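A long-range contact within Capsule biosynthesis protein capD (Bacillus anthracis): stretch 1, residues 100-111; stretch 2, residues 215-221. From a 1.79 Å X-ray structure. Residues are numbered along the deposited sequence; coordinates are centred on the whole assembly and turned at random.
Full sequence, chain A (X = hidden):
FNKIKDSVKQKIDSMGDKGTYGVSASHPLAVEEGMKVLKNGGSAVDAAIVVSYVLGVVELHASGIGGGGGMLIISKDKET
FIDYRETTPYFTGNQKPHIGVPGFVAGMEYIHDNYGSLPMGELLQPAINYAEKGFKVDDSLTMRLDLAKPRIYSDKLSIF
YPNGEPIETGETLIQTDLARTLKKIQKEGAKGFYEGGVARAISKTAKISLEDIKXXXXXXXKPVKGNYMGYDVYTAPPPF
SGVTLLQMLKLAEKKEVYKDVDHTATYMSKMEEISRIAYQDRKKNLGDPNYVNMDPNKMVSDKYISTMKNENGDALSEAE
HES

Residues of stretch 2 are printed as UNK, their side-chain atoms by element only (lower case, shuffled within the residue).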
# COMPACT_ATOMS: atom_id res chain seq x y z
N GLY A 100 11.88 -11.27 7.01
CA GLY A 100 11.02 -12.33 6.45
C GLY A 100 11.57 -12.70 5.09
O GLY A 100 12.35 -11.93 4.53
N VAL A 101 11.23 -13.88 4.57
CA VAL A 101 11.71 -14.24 3.23
C VAL A 101 10.96 -13.32 2.24
O VAL A 101 9.74 -13.33 2.21
CB VAL A 101 11.45 -15.71 2.89
CG1 VAL A 101 11.90 -16.00 1.46
CG2 VAL A 101 12.17 -16.61 3.89
N PRO A 102 11.67 -12.50 1.46
CA PRO A 102 10.95 -11.56 0.55
C PRO A 102 10.08 -12.21 -0.50
O PRO A 102 10.52 -13.21 -1.12
CB PRO A 102 12.10 -10.76 -0.08
CG PRO A 102 13.19 -10.96 0.79
CD PRO A 102 13.10 -12.29 1.38
N GLY A 103 8.86 -11.67 -0.68
CA GLY A 103 7.89 -12.19 -1.58
C GLY A 103 7.68 -11.45 -2.89
O GLY A 103 7.10 -12.04 -3.82
N PHE A 104 8.15 -10.20 -2.95
CA PHE A 104 7.93 -9.31 -4.09
C PHE A 104 8.24 -9.97 -5.48
O PHE A 104 7.37 -10.00 -6.38
CB PHE A 104 8.83 -8.06 -3.91
CG PHE A 104 8.60 -7.00 -4.95
CD1 PHE A 104 9.26 -7.05 -6.18
CD2 PHE A 104 7.75 -5.93 -4.70
CE1 PHE A 104 9.07 -6.08 -7.16
CE2 PHE A 104 7.55 -4.94 -5.68
CZ PHE A 104 8.24 -5.03 -6.91
N VAL A 105 9.49 -10.44 -5.65
CA VAL A 105 9.95 -11.01 -6.93
C VAL A 105 9.09 -12.23 -7.37
O VAL A 105 8.64 -12.29 -8.54
CB VAL A 105 11.45 -11.29 -6.89
CG1 VAL A 105 11.91 -12.09 -8.14
CG2 VAL A 105 12.20 -9.96 -6.77
N ALA A 106 8.84 -13.15 -6.44
CA ALA A 106 7.93 -14.30 -6.64
C ALA A 106 6.47 -13.89 -6.95
O ALA A 106 5.82 -14.49 -7.84
CB ALA A 106 7.95 -15.23 -5.45
N GLY A 107 5.98 -12.85 -6.27
CA GLY A 107 4.66 -12.29 -6.54
C GLY A 107 4.49 -11.80 -7.95
O GLY A 107 3.55 -12.17 -8.63
N MSE A 108 5.43 -10.94 -8.35
CA MSE A 108 5.39 -10.35 -9.69
C MSE A 108 5.49 -11.43 -10.77
O MSE A 108 4.76 -11.37 -11.78
CB MSE A 108 6.51 -9.31 -9.86
CG MSE A 108 6.40 -8.08 -8.95
SE MSE A 108 4.69 -7.15 -9.10
CE MSE A 108 4.03 -7.27 -7.31
N GLU A 109 6.37 -12.44 -10.56
CA GLU A 109 6.47 -13.50 -11.56
C GLU A 109 5.20 -14.33 -11.64
O GLU A 109 4.77 -14.68 -12.75
CB GLU A 109 7.65 -14.43 -11.30
CG GLU A 109 7.76 -15.54 -12.37
CD GLU A 109 9.10 -16.20 -12.31
OE1 GLU A 109 10.09 -15.57 -12.73
OE2 GLU A 109 9.16 -17.33 -11.82
N TYR A 110 4.62 -14.69 -10.50
CA TYR A 110 3.34 -15.41 -10.43
C TYR A 110 2.19 -14.65 -11.09
O TYR A 110 1.38 -15.20 -11.84
CB TYR A 110 2.96 -15.71 -8.98
CG TYR A 110 1.70 -16.55 -8.88
CD1 TYR A 110 0.44 -15.98 -9.06
CD2 TYR A 110 1.78 -17.94 -8.66
CE1 TYR A 110 -0.70 -16.75 -9.02
CE2 TYR A 110 0.62 -18.72 -8.61
CZ TYR A 110 -0.59 -18.12 -8.79
OH TYR A 110 -1.73 -18.89 -8.76
N ILE A 111 2.11 -13.36 -10.77
CA ILE A 111 1.14 -12.45 -11.37
C ILE A 111 1.33 -12.39 -12.86
O ILE A 111 0.39 -12.51 -13.62
CB ILE A 111 1.27 -11.03 -10.75
CG1 ILE A 111 0.75 -11.10 -9.30
CG2 ILE A 111 0.51 -9.95 -11.62
CD1 ILE A 111 1.11 -9.88 -8.34
N UNK A 215 12.29 -21.85 -0.84
CA UNK A 215 11.01 -22.43 -0.57
C UNK A 215 9.86 -21.45 -0.54
O UNK A 215 8.73 -21.85 -0.24
N UNK A 216 10.13 -20.19 -0.82
CA UNK A 216 9.10 -19.18 -0.78
C UNK A 216 7.99 -19.52 -1.78
O UNK A 216 8.27 -19.86 -2.92
c UNK A 216 8.18 -16.21 0.25
c UNK A 216 7.10 -15.31 0.38
c UNK A 216 7.71 -16.44 -2.09
o UNK A 216 5.26 -14.16 -0.60
c UNK A 216 8.50 -16.77 -1.00
c UNK A 216 6.64 -15.55 -1.97
c UNK A 216 6.34 -15.00 -0.72
c UNK A 216 9.65 -17.79 -1.12
N UNK A 217 6.74 -19.39 -1.34
CA UNK A 217 5.57 -19.58 -2.21
C UNK A 217 4.54 -18.46 -2.04
O UNK A 217 4.19 -18.09 -0.91
c UNK A 217 5.74 -22.14 -2.24
c UNK A 217 4.88 -20.91 -1.91
n UNK A 217 8.06 -22.91 -5.18
c UNK A 217 7.19 -23.27 -4.01
c UNK A 217 6.14 -22.20 -3.73
N UNK A 218 4.07 -17.95 -3.17
CA UNK A 218 2.92 -17.02 -3.21
C UNK A 218 1.63 -17.74 -2.81
O UNK A 218 1.53 -18.94 -3.00
c UNK A 218 2.74 -16.43 -4.62
c UNK A 218 3.95 -15.61 -4.98
c UNK A 218 1.53 -15.58 -4.66
N UNK A 219 0.68 -17.00 -2.25
CA UNK A 219 -0.68 -17.53 -2.04
C UNK A 219 -1.69 -16.74 -2.86
O UNK A 219 -1.64 -15.49 -2.90
c UNK A 219 -0.15 -19.88 0.04
c UNK A 219 -1.02 -17.51 -0.56
c UNK A 219 -0.04 -18.35 0.29
o UNK A 219 -1.21 -20.32 -0.45
o UNK A 219 0.82 -20.63 0.29
N UNK A 220 -2.57 -17.47 -3.56
CA UNK A 220 -3.69 -16.90 -4.30
C UNK A 220 -4.90 -17.07 -3.39
O UNK A 220 -5.09 -18.13 -2.82
c UNK A 220 -5.09 -17.01 -6.41
c UNK A 220 -2.61 -17.41 -6.47
c UNK A 220 -3.88 -17.57 -5.66
N UNK A 221 -5.64 -15.97 -3.18
CA UNK A 221 -6.72 -15.94 -2.21
C UNK A 221 -7.92 -15.30 -2.88
O UNK A 221 -7.78 -14.60 -3.88
c UNK A 221 -4.90 -14.95 1.10
c UNK A 221 -6.33 -15.17 -0.95
n UNK A 221 -3.57 -15.11 1.69
n UNK A 221 -1.87 -16.23 2.77
c UNK A 221 -3.12 -16.20 2.30
c UNK A 221 -5.05 -15.61 -0.28
n UNK A 221 -3.91 -17.27 2.46

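Position 215 has backbone atoms and no side-chain atoms. Nothing on stretch 1 comes within contact distance. The residue is Gly-215.

Position 216 has eight side-chain atoms. One carbon leads to a ring of six carbons, and the ring bears one oxygen. The CA-to-CB bond points toward stretch 1. The first carbon lies near the side chain of Val-101. The ring runs from there, with Ala-106 beside it, to its oxygen-bearing end by Gly-103; the backbone oxygens of Val-101 and Pro-102 also touch it. A six-carbon ring with a single oxygen is a tyrosine, Tyr-216. Its CB is 3.9 Å from Val-101 CG1. Pro-102 O and Gly-103 CA lie over one face of the ring, with Gly-103 CA 3.3 Å from Tyr-216 CZ. Gly-103 leaves room for this approach: an ideal CB there would sit 2.3 Å from Tyr-216 OH, a clash. Ala-106 CB is 3.6 Å from Tyr-216 CD1. The hydroxyl is hydrogen-bonded elsewhere in the structure.

Position 217 has four carbons in a row ending in nitrogen. Its CA-to-CB bond points away from stretch 1, and no atom makes contact. The residue is Lys-217.

Position 218 has three side-chain carbons, one carrying the other two. It points toward the helix and touches Ala-106, Gly-107 and Tyr-110. The branch at the first carbon, with no further atoms, identifies Val-218. Its CG2 lies 3.6 Å from Ala-106 O, 3.7 Å from Gly-107 N and 4.1 Å from Tyr-110 CB. The CA atoms of Gly-107 and Val-218 are 6.0 Å apart, so the backbones run close here.

Position 219 has three carbons, the third carrying two oxygens. It points away and makes no contact. The residue is Glu-219.

Position 220 again has three carbons, one carrying two. It points toward stretch 1 and meets the ring of Tyr-110. The residue is Val-220. Its CG2 is 3.2 Å from Tyr-110 CZ. The 2.9 Å between Tyr-110 OH and Val-220 CG2 is too short and is best read as a clash in the model.

Position 221 has three carbons, a nitrogen, then a carbon carrying two more nitrogens. It is out of reach of stretch 1. The residue is Arg-221.

The contact works by packing alone; no hydrogen bond crosses between the stretches. Tyr-216, Val-218 and Val-220 point toward stretch 1, while Lys-217 and Glu-219 between them point away. Tyr-216 covers the loop and the start of the helix. The two valines follow the helix to Tyr-110. Together the stretches bury 373 Å², both sides summed.

Stretch 2 (215-221) GYKVEVR
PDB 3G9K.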